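Local coordinates for putative curved DNA-binding protein (Chaetomium thermophilum var. thermophilum DSM 1495, PDB 4IPA), which probably serves ribosome biogenesis as an Arx1 built on the methionine aminopeptidase (M24) fold, and may also bind DNA, at residues V39-C47 and E114-A122; D144-L155 and W365-K374. One frame throughout, in Å; residues are numbered along the deposited sequence. Where two conformers were deposited one is given.

Interaction 1 of 2, residues V39-C47 and E114-A122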
loop_
_atom_site.group_PDB
_atom_site.type_symbol
_atom_site.label_atom_id
_atom_site.label_comp_id
_atom_site.label_asym_id
_atom_site.label_seq_id
_atom_site.Cartn_x
_atom_site.Cartn_y
_atom_site.Cartn_z
ATOM N N VAL A 39 -12.566 -4.488 6.583
ATOM C CA VAL A 39 -13.050 -3.302 5.866
ATOM C C VAL A 39 -12.732 -3.403 4.374
ATOM O O VAL A 39 -13.515 -2.969 3.526
ATOM C CB VAL A 39 -12.484 -1.980 6.427
ATOM C CG1 VAL A 39 -12.955 -0.804 5.576
ATOM C CG2 VAL A 39 -12.907 -1.788 7.902
ATOM N N LEU A 40 -11.585 -3.996 4.060
ATOM C CA LEU A 40 -11.185 -4.157 2.667
ATOM C C LEU A 40 -12.172 -5.052 1.936
ATOM O O LEU A 40 -12.471 -4.831 0.768
ATOM C CB LEU A 40 -9.794 -4.771 2.565
ATOM C CG LEU A 40 -9.414 -5.237 1.154
ATOM C CD1 LEU A 40 -9.215 -4.012 0.255
ATOM C CD2 LEU A 40 -8.161 -6.126 1.197
ATOM N N ALA A 41 -12.662 -6.077 2.624
ATOM C CA ALA A 41 -13.565 -7.022 1.990
ATOM C C ALA A 41 -14.921 -6.367 1.759
ATOM O O ALA A 41 -15.506 -6.516 0.686
ATOM C CB ALA A 41 -13.710 -8.282 2.824
ATOM N N GLU A 42 -15.395 -5.625 2.760
ATOM C CA GLU A 42 -16.659 -4.905 2.647
ATOM C C GLU A 42 -16.591 -3.822 1.593
ATOM O O GLU A 42 -17.546 -3.603 0.872
ATOM C CB GLU A 42 -17.089 -4.292 3.987
ATOM C CG GLU A 42 -17.446 -5.305 5.064
ATOM C CD GLU A 42 -18.617 -6.216 4.675
ATOM O OE1 GLU A 42 -19.259 -5.978 3.623
ATOM O OE2 GLU A 42 -18.899 -7.176 5.430
ATOM N N VAL A 43 -15.456 -3.135 1.505
ATOM C CA VAL A 43 -15.289 -2.104 0.488
ATOM C C VAL A 43 -15.211 -2.702 -0.921
ATOM O O VAL A 43 -15.757 -2.130 -1.858
ATOM C CB VAL A 43 -14.058 -1.203 0.756
ATOM C CG1 VAL A 43 -13.819 -0.252 -0.423
ATOM C CG2 VAL A 43 -14.256 -0.405 2.022
ATOM N N SER A 44 -14.542 -3.848 -1.069
ATOM C CA SER A 44 -14.410 -4.479 -2.386
ATOM C C SER A 44 -15.780 -4.870 -2.956
ATOM O O SER A 44 -16.007 -4.783 -4.158
ATOM C CB SER A 44 -13.470 -5.703 -2.345
ATOM O OG SER A 44 -12.156 -5.368 -1.894
ATOM N N LYS A 45 -16.689 -5.303 -2.089
ATOM C CA LYS A 45 -18.043 -5.654 -2.519
ATOM C C LYS A 45 -18.823 -4.438 -3.045
ATOM O O LYS A 45 -19.703 -4.581 -3.879
ATOM C CB LYS A 45 -18.805 -6.322 -1.368
ATOM C CG LYS A 45 -18.369 -7.762 -1.115
ATOM C CD LYS A 45 -18.723 -8.247 0.288
ATOM C CE LYS A 45 -20.224 -8.260 0.539
ATOM N NZ LYS A 45 -20.526 -8.785 1.910
ATOM N N LEU A 46 -18.496 -3.245 -2.554
ATOM C CA LEU A 46 -19.161 -2.036 -3.031
ATOM C C LEU A 46 -18.644 -1.582 -4.393
ATOM O O LEU A 46 -19.289 -0.764 -5.049
ATOM C CB LEU A 46 -19.039 -0.886 -2.016
ATOM C CG LEU A 46 -19.547 -1.164 -0.591
ATOM C CD1 LEU A 46 -19.282 0.026 0.343
ATOM C CD2 LEU A 46 -21.027 -1.523 -0.594
ATOM N N CYS A 47 -17.492 -2.103 -4.825
ATOM C CA CYS A 47 -16.869 -1.609 -6.056
ATOM C C CYS A 47 -17.443 -2.239 -7.324
ATOM O O CYS A 47 -16.732 -2.902 -8.078
ATOM C CB CYS A 47 -15.345 -1.769 -6.016
ATOM S SG CYS A 47 -14.554 -0.784 -4.726
ATOM N N GLU A 114 -12.427 -2.416 -15.134
ATOM C CA GLU A 114 -11.198 -1.702 -14.796
ATOM C C GLU A 114 -10.541 -2.278 -13.552
ATOM O O GLU A 114 -11.223 -2.774 -12.665
ATOM C CB GLU A 114 -11.464 -0.220 -14.578
ATOM C CG GLU A 114 -11.515 0.570 -15.852
ATOM C CD GLU A 114 -11.448 2.066 -15.594
ATOM O OE1 GLU A 114 -11.556 2.835 -16.586
ATOM O OE2 GLU A 114 -11.281 2.461 -14.406
ATOM N N PRO A 115 -9.207 -2.216 -13.495
ATOM C CA PRO A 115 -8.477 -2.612 -12.284
ATOM C C PRO A 115 -8.515 -1.488 -11.244
ATOM O O PRO A 115 -7.955 -0.424 -11.454
ATOM C CB PRO A 115 -7.055 -2.875 -12.799
ATOM C CG PRO A 115 -6.936 -2.019 -14.011
ATOM C CD PRO A 115 -8.307 -1.905 -14.620
ATOM N N ILE A 116 -9.197 -1.749 -10.136
ATOM C CA ILE A 116 -9.432 -0.773 -9.081
ATOM C C ILE A 116 -8.537 -1.098 -7.897
ATOM O O ILE A 116 -8.548 -2.234 -7.405
ATOM C CB ILE A 116 -10.918 -0.825 -8.588
ATOM C CG1 ILE A 116 -11.897 -0.629 -9.757
ATOM C CG2 ILE A 116 -11.164 0.194 -7.490
ATOM C CD1 ILE A 116 -11.620 0.618 -10.567
ATOM N N LYS A 117 -7.767 -0.111 -7.442
ATOM C CA LYS A 117 -6.896 -0.279 -6.283
ATOM C C LYS A 117 -7.627 0.181 -5.049
ATOM O O LYS A 117 -8.077 1.315 -4.973
ATOM C CB LYS A 117 -5.589 0.513 -6.422
ATOM C CG LYS A 117 -4.569 -0.143 -7.298
ATOM C CD LYS A 117 -5.064 -0.211 -8.734
ATOM C CE LYS A 117 -5.157 1.184 -9.352
ATOM N NZ LYS A 117 -5.543 1.102 -10.800
ATOM N N ILE A 118 -7.753 -0.717 -4.088
ATOM C CA ILE A 118 -8.382 -0.383 -2.832
ATOM C C ILE A 118 -7.324 -0.475 -1.742
ATOM O O ILE A 118 -6.785 -1.547 -1.456
ATOM C CB ILE A 118 -9.562 -1.305 -2.554
ATOM C CG1 ILE A 118 -10.536 -1.247 -3.738
ATOM C CG2 ILE A 118 -10.264 -0.894 -1.258
ATOM C CD1 ILE A 118 -11.007 -2.591 -4.213
ATOM N N GLN A 119 -6.990 0.674 -1.182
ATOM C CA GLN A 119 -5.958 0.765 -0.167
ATOM C C GLN A 119 -6.531 1.498 1.029
ATOM O O GLN A 119 -7.107 2.587 0.901
ATOM C CB GLN A 119 -4.726 1.485 -0.714
ATOM C CG GLN A 119 -3.627 1.777 0.306
ATOM C CD GLN A 119 -2.313 2.153 -0.389
ATOM O OE1 GLN A 119 -1.472 2.877 0.160
ATOM N NE2 GLN A 119 -2.141 1.656 -1.612
ATOM N N LEU A 120 -6.380 0.886 2.194
ATOM C CA LEU A 120 -6.908 1.458 3.414
ATOM C C LEU A 120 -6.176 0.809 4.564
ATOM O O LEU A 120 -5.383 -0.101 4.352
ATOM C CB LEU A 120 -8.410 1.188 3.510
ATOM C CG LEU A 120 -8.866 -0.267 3.432
ATOM C CD1 LEU A 120 -8.861 -0.910 4.811
ATOM C CD2 LEU A 120 -10.275 -0.342 2.811
ATOM N N GLY A 121 -6.427 1.269 5.779
ATOM C CA GLY A 121 -5.827 0.621 6.924
ATOM C C GLY A 121 -6.196 1.193 8.269
ATOM O O GLY A 121 -6.630 2.349 8.382
ATOM N N ALA A 122 -6.010 0.361 9.288
ATOM C CA ALA A 122 -6.264 0.735 10.665
ATOM C C ALA A 122 -4.996 0.745 11.504
ATOM O O ALA A 122 -3.937 0.263 11.091
ATOM C CB ALA A 122 -7.287 -0.205 11.302
#

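Interaction 2 of 2, residues D144-L155 and W365-K374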
loop_
_atom_site.group_PDB
_atom_site.type_symbol
_atom_site.label_atom_id
_atom_site.label_comp_id
_atom_site.label_asym_id
_atom_site.label_seq_id
_atom_site.Cartn_x
_atom_site.Cartn_y
_atom_site.Cartn_z
ATOM N N ASP A 144 -15.703 -14.731 -13.620
ATOM C CA ASP A 144 -14.551 -14.498 -12.752
ATOM C C ASP A 144 -13.257 -14.363 -13.545
ATOM O O ASP A 144 -12.299 -13.731 -13.092
ATOM C CB ASP A 144 -14.427 -15.633 -11.733
ATOM C CG ASP A 144 -15.449 -15.528 -10.615
ATOM O OD1 ASP A 144 -15.687 -14.395 -10.137
ATOM O OD2 ASP A 144 -16.020 -16.572 -10.222
ATOM N N VAL A 145 -13.246 -14.940 -14.740
ATOM C CA VAL A 145 -12.035 -15.041 -15.546
ATOM C C VAL A 145 -11.446 -13.694 -15.980
ATOM O O VAL A 145 -12.163 -12.763 -16.334
ATOM C CB VAL A 145 -12.251 -15.951 -16.776
ATOM C CG1 VAL A 145 -11.102 -15.816 -17.764
ATOM C CG2 VAL A 145 -12.402 -17.395 -16.330
ATOM N N ILE A 146 -10.121 -13.615 -15.931
ATOM C CA ILE A 146 -9.386 -12.462 -16.397
ATOM C C ILE A 146 -8.488 -12.922 -17.526
ATOM O O ILE A 146 -7.788 -13.924 -17.409
ATOM C CB ILE A 146 -8.562 -11.867 -15.274
ATOM C CG1 ILE A 146 -9.481 -11.515 -14.107
ATOM C CG2 ILE A 146 -7.816 -10.634 -15.760
ATOM C CD1 ILE A 146 -8.809 -11.567 -12.765
ATOM N N GLU A 147 -8.528 -12.211 -18.641
ATOM C CA GLU A 147 -7.780 -12.651 -19.808
ATOM C C GLU A 147 -7.053 -11.487 -20.456
ATOM O O GLU A 147 -7.024 -10.377 -19.906
ATOM C CB GLU A 147 -8.718 -13.343 -20.809
ATOM C CG GLU A 147 -10.092 -12.706 -20.883
ATOM C CD GLU A 147 -11.155 -13.605 -21.524
ATOM O OE1 GLU A 147 -10.805 -14.670 -22.080
ATOM O OE2 GLU A 147 -12.349 -13.240 -21.466
ATOM N N GLY A 148 -6.460 -11.753 -21.619
ATOM C CA GLY A 148 -5.766 -10.738 -22.393
ATOM C C GLY A 148 -4.576 -10.155 -21.653
ATOM O O GLY A 148 -3.974 -10.812 -20.810
ATOM N N ARG A 149 -4.246 -8.905 -21.959
ATOM C CA ARG A 149 -3.089 -8.272 -21.342
ATOM C C ARG A 149 -3.419 -7.903 -19.897
ATOM O O ARG A 149 -2.517 -7.667 -19.088
ATOM C CB ARG A 149 -2.656 -7.051 -22.139
ATOM C CG ARG A 149 -2.311 -7.378 -23.576
ATOM C CD ARG A 149 -0.895 -7.920 -23.692
ATOM N NE ARG A 149 0.084 -6.859 -23.459
ATOM C CZ ARG A 149 1.024 -6.910 -22.527
ATOM N NH1 ARG A 149 1.116 -7.978 -21.746
ATOM N NH2 ARG A 149 1.873 -5.905 -22.382
ATOM N N GLN A 150 -4.712 -7.882 -19.573
ATOM C CA GLN A 150 -5.130 -7.618 -18.205
ATOM C C GLN A 150 -4.709 -8.756 -17.282
ATOM O O GLN A 150 -4.332 -8.541 -16.121
ATOM C CB GLN A 150 -6.637 -7.395 -18.127
ATOM C CG GLN A 150 -7.105 -7.145 -16.716
ATOM C CD GLN A 150 -7.898 -5.859 -16.578
ATOM O OE1 GLN A 150 -7.373 -4.759 -16.807
ATOM N NE2 GLN A 150 -9.178 -5.988 -16.202
ATOM N N ALA A 151 -4.762 -9.974 -17.807
ATOM C CA ALA A 151 -4.257 -11.125 -17.072
ATOM C C ALA A 151 -2.744 -10.994 -16.858
ATOM O O ALA A 151 -2.232 -11.323 -15.779
ATOM C CB ALA A 151 -4.607 -12.431 -17.793
ATOM N N ASP A 152 -2.034 -10.495 -17.870
ATOM C CA ASP A 152 -0.591 -10.304 -17.755
ATOM C C ASP A 152 -0.232 -9.282 -16.669
ATOM O O ASP A 152 0.702 -9.493 -15.900
ATOM C CB ASP A 152 0.006 -9.841 -19.083
ATOM C CG ASP A 152 -0.054 -10.913 -20.166
ATOM O OD1 ASP A 152 -0.075 -12.115 -19.815
ATOM O OD2 ASP A 152 -0.071 -10.543 -21.364
ATOM N N LEU A 153 -0.971 -8.171 -16.647
ATOM C CA LEU A 153 -0.775 -7.099 -15.680
ATOM C C LEU A 153 -0.906 -7.619 -14.243
ATOM O O LEU A 153 -0.053 -7.358 -13.397
ATOM C CB LEU A 153 -1.799 -5.986 -15.923
ATOM C CG LEU A 153 -1.801 -4.852 -14.890
ATOM C CD1 LEU A 153 -0.454 -4.133 -14.913
ATOM C CD2 LEU A 153 -2.952 -3.848 -15.109
ATOM N N PHE A 154 -1.979 -8.360 -13.983
ATOM C CA PHE A 154 -2.213 -8.951 -12.679
ATOM C C PHE A 154 -1.138 -9.956 -12.264
ATOM O O PHE A 154 -0.669 -9.929 -11.131
ATOM C CB PHE A 154 -3.587 -9.637 -12.636
ATOM C CG PHE A 154 -4.720 -8.699 -12.329
ATOM C CD1 PHE A 154 -5.233 -7.861 -13.309
ATOM C CD2 PHE A 154 -5.272 -8.658 -11.060
ATOM C CE1 PHE A 154 -6.282 -7.009 -13.030
ATOM C CE2 PHE A 154 -6.320 -7.794 -10.770
ATOM C CZ PHE A 154 -6.824 -6.972 -11.761
ATOM N N LEU A 155 -0.783 -10.864 -13.167
ATOM C CA LEU A 155 0.216 -11.883 -12.851
ATOM C C LEU A 155 1.603 -11.285 -12.600
ATOM O O LEU A 155 2.337 -11.766 -11.735
ATOM C CB LEU A 155 0.287 -12.937 -13.950
ATOM C CG LEU A 155 -0.903 -13.888 -13.938
ATOM C CD1 LEU A 155 -0.904 -14.745 -15.193
ATOM C CD2 LEU A 155 -0.885 -14.742 -12.681
ATOM N N TRP A 365 -4.939 -14.425 -4.395
ATOM C CA TRP A 365 -5.598 -14.504 -5.686
ATOM C C TRP A 365 -5.676 -15.942 -6.171
ATOM O O TRP A 365 -4.709 -16.698 -6.075
ATOM C CB TRP A 365 -4.856 -13.670 -6.726
ATOM C CG TRP A 365 -4.979 -12.202 -6.516
ATOM C CD1 TRP A 365 -5.783 -11.560 -5.612
ATOM C CD2 TRP A 365 -4.269 -11.179 -7.223
ATOM N NE1 TRP A 365 -5.609 -10.200 -5.718
ATOM C CE2 TRP A 365 -4.688 -9.941 -6.701
ATOM C CE3 TRP A 365 -3.317 -11.192 -8.241
ATOM C CZ2 TRP A 365 -4.188 -8.723 -7.170
ATOM C CZ3 TRP A 365 -2.820 -9.985 -8.702
ATOM C CH2 TRP A 365 -3.252 -8.768 -8.163
ATOM N N ASP A 366 -6.835 -16.310 -6.695
ATOM C CA ASP A 366 -6.994 -17.600 -7.340
ATOM C C ASP A 366 -6.341 -17.511 -8.717
ATOM O O ASP A 366 -6.873 -16.864 -9.626
ATOM C CB ASP A 366 -8.479 -17.923 -7.466
ATOM C CG ASP A 366 -8.738 -19.215 -8.208
ATOM O OD1 ASP A 366 -7.787 -20.009 -8.397
ATOM O OD2 ASP A 366 -9.900 -19.426 -8.606
ATOM N N LEU A 367 -5.180 -18.144 -8.860
ATOM C CA LEU A 367 -4.413 -18.063 -10.093
ATOM C C LEU A 367 -5.105 -18.792 -11.229
ATOM O O LEU A 367 -4.819 -18.527 -12.392
ATOM C CB LEU A 367 -3.003 -18.617 -9.900
ATOM C CG LEU A 367 -2.131 -17.844 -8.917
ATOM C CD1 LEU A 367 -0.814 -18.569 -8.655
ATOM C CD2 LEU A 367 -1.878 -16.419 -9.411
ATOM N N SER A 368 -6.016 -19.706 -10.897
ATOM C CA SER A 368 -6.716 -20.459 -11.934
ATOM C C SER A 368 -7.559 -19.550 -12.826
ATOM O O SER A 368 -7.898 -19.933 -13.945
ATOM C CB SER A 368 -7.593 -21.564 -11.338
ATOM O OG SER A 368 -8.725 -21.033 -10.676
ATOM N N LYS A 369 -7.880 -18.351 -12.335
ATOM C CA LYS A 369 -8.762 -17.421 -13.048
ATOM C C LYS A 369 -8.048 -16.578 -14.123
ATOM O O LYS A 369 -8.708 -15.886 -14.909
ATOM C CB LYS A 369 -9.485 -16.493 -12.056
ATOM C CG LYS A 369 -10.771 -17.064 -11.424
ATOM C CD LYS A 369 -10.989 -16.545 -9.974
ATOM C CE LYS A 369 -11.972 -15.350 -9.839
ATOM N NZ LYS A 369 -11.450 -13.988 -10.236
ATOM N N PHE A 370 -6.716 -16.637 -14.149
ATOM C CA PHE A 370 -5.915 -15.834 -15.077
ATOM C C PHE A 370 -5.570 -16.635 -16.335
ATOM O O PHE A 370 -5.079 -17.765 -16.240
ATOM C CB PHE A 370 -4.630 -15.325 -14.400
ATOM C CG PHE A 370 -4.883 -14.435 -13.227
ATOM C CD1 PHE A 370 -5.325 -13.139 -13.411
ATOM C CD2 PHE A 370 -4.704 -14.899 -11.935
ATOM C CE1 PHE A 370 -5.592 -12.310 -12.322
ATOM C CE2 PHE A 370 -4.953 -14.078 -10.845
ATOM C CZ PHE A 370 -5.406 -12.778 -11.040
ATOM N N LYS A 371 -5.833 -16.046 -17.502
ATOM C CA LYS A 371 -5.667 -16.745 -18.777
ATOM C C LYS A 371 -4.646 -16.052 -19.677
ATOM O O LYS A 371 -4.887 -14.952 -20.197
ATOM C CB LYS A 371 -7.010 -16.849 -19.504
ATOM C CG LYS A 371 -8.132 -17.486 -18.673
ATOM C CD LYS A 371 -7.919 -18.989 -18.516
ATOM C CE LYS A 371 -9.102 -19.681 -17.831
ATOM N NZ LYS A 371 -9.202 -19.342 -16.384
ATOM N N THR A 372 -3.505 -16.697 -19.868
ATOM C CA THR A 372 -2.461 -16.124 -20.706
ATOM C C THR A 372 -1.459 -17.193 -21.106
ATOM O O THR A 372 -1.349 -18.223 -20.441
ATOM C CB THR A 372 -1.712 -14.964 -19.998
ATOM O OG1 THR A 372 -0.647 -14.523 -20.836
ATOM C CG2 THR A 372 -1.104 -15.427 -18.671
ATOM N N ASP A 373 -0.724 -16.937 -22.185
ATOM C CA ASP A 373 0.330 -17.845 -22.609
ATOM C C ASP A 373 1.649 -17.477 -21.949
ATOM O O ASP A 373 2.559 -18.301 -21.868
ATOM C CB ASP A 373 0.469 -17.848 -24.135
ATOM C CG ASP A 373 -0.749 -18.432 -24.825
ATOM O OD1 ASP A 373 -1.345 -19.389 -24.269
ATOM O OD2 ASP A 373 -1.123 -17.928 -25.911
ATOM N N LYS A 374 1.748 -16.243 -21.470
ATOM C CA LYS A 374 2.994 -15.779 -20.872
ATOM C C LYS A 374 3.324 -16.480 -19.554
ATOM O O LYS A 374 2.438 -16.907 -18.805
ATOM C CB LYS A 374 2.997 -14.262 -20.729
ATOM C CG LYS A 374 2.547 -13.601 -22.010
ATOM C CD LYS A 374 3.053 -12.194 -22.163
ATOM C CE LYS A 374 2.622 -11.685 -23.531
ATOM N NZ LYS A 374 2.875 -10.232 -23.716
HETATM O O HOH W 1 -3.840 -13.168 -22.051
HETATM O O HOH W 2 -1.553 -12.121 -23.085
#

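Interaction 1 of 2, residues V39-C47 and E114-A122
I116 begins the contact, its CG2 methyl lying 4.5 Å from the SG of C47. Two residues on, I118 points at the helix and serves it with both branches. I118 CG2, anti to the backbone N, sits 3.6 Å from L40 CD1 and nearly as close to V43 CG1. In the other branch chi1 of -55° sets CG1 beside the backbone N, and beyond it I118 CD1 meets C47 SG at 4.0 Å. With an alanine in place of I118 both branches are gone, which would probably leave a gap beneath L40, V43 and C47. S44 OG touches I118 CD1 by van der Waals contact at 3.8 Å, while S44 OG gives its hydrogen bond to L40 O (2.7 Å), which S44 N reaches from the opposite face. L120 follows, L120 CD2 tucked 3.9 Å from both V39 CG1 and L40 CA. No hydrogen bond crosses between 39-46 and 115-122, whose N-to-C directions lie 149° apart, roughly antiparallel. Strand 115-124 is the middle one of a three-stranded antiparallel sheet, and helix 23-46 packs on its face. C47 and I118 also touch I135 of strand 127-136, while V43 and L120 meet I56 and M64 of helix 53-69.

Interaction 2 of 2, residues D144-L155 and W365-K374
F370 lies against three side chains of D144-L155. F370 CE1 packs beside I146 CD1 and 3.4 Å from F154 CB, and F370 CB rests on L155 CD1 at 3.9 Å. The rings of F154 and F370 are inclined at 33°. Beside this cluster the backbones of I146 and F370 form a single beta bridge: I146 N donates almost straight (177°) to K369 O at 2.9 Å, and K371 N returns a bond to I146 O nearly along the C=O axis. Further along, T372 OG1 gives its proton to the syn lone pair of D152 OD1 (2.7 Å). With OG1 anti to the backbone N (chi1 176°), the same oxygen also accepts K374 N in an ST turn, while the methyl CG2 is left to meet L155 CD1.

Around this first shell D152 OD2 gathers positive charge. R149 NH1 bonds to D152 OD2 at 2.9 Å, and K374 NZ, over a guanidinium face, makes a long salt bridge to it; the carboxylate and D208, a salt-bridge partner of K374, probably offset the nearness of the two cations. One water links G148 O with K371 O. K369 curls back so that K369 NZ reaches D144 O at 3.0 Å, from above the carbonyl plane. F154 CD2 lies over one face of the W365 ring, whose NE1 bonds to D133.

Through one beta bridge, the F154, W365 and F370 aromatic cluster and a salt-bridge network, this late loop closes over the N-terminal part of helix 148-167 and ties it to both sheets: I146 and F154 rest on V136 of strand 127-136, W365 on C343 and L345 of strand 342-352.

Interaction 1 is a buried, almost wholly apolar helix-on-sheet packing in the M24-family part of the chain, whereas interaction 2 lies farther from the centre of the chain, partly exposed, and mixes an aromatic cluster with backbone bonds, charges and waters. Their centres are about 20 Å apart, and along the chain interaction 1 closes before interaction 2 opens. They nevertheless touch, P115 of the strand packing against Q150 and F154 of helix 148-167. Both also rest on strand 127-136, interaction 1 through I135 and interaction 2 through T134 and V136. The first joins parts 67 residues apart; the second brings a late loop, 210 residues on, back to that helix.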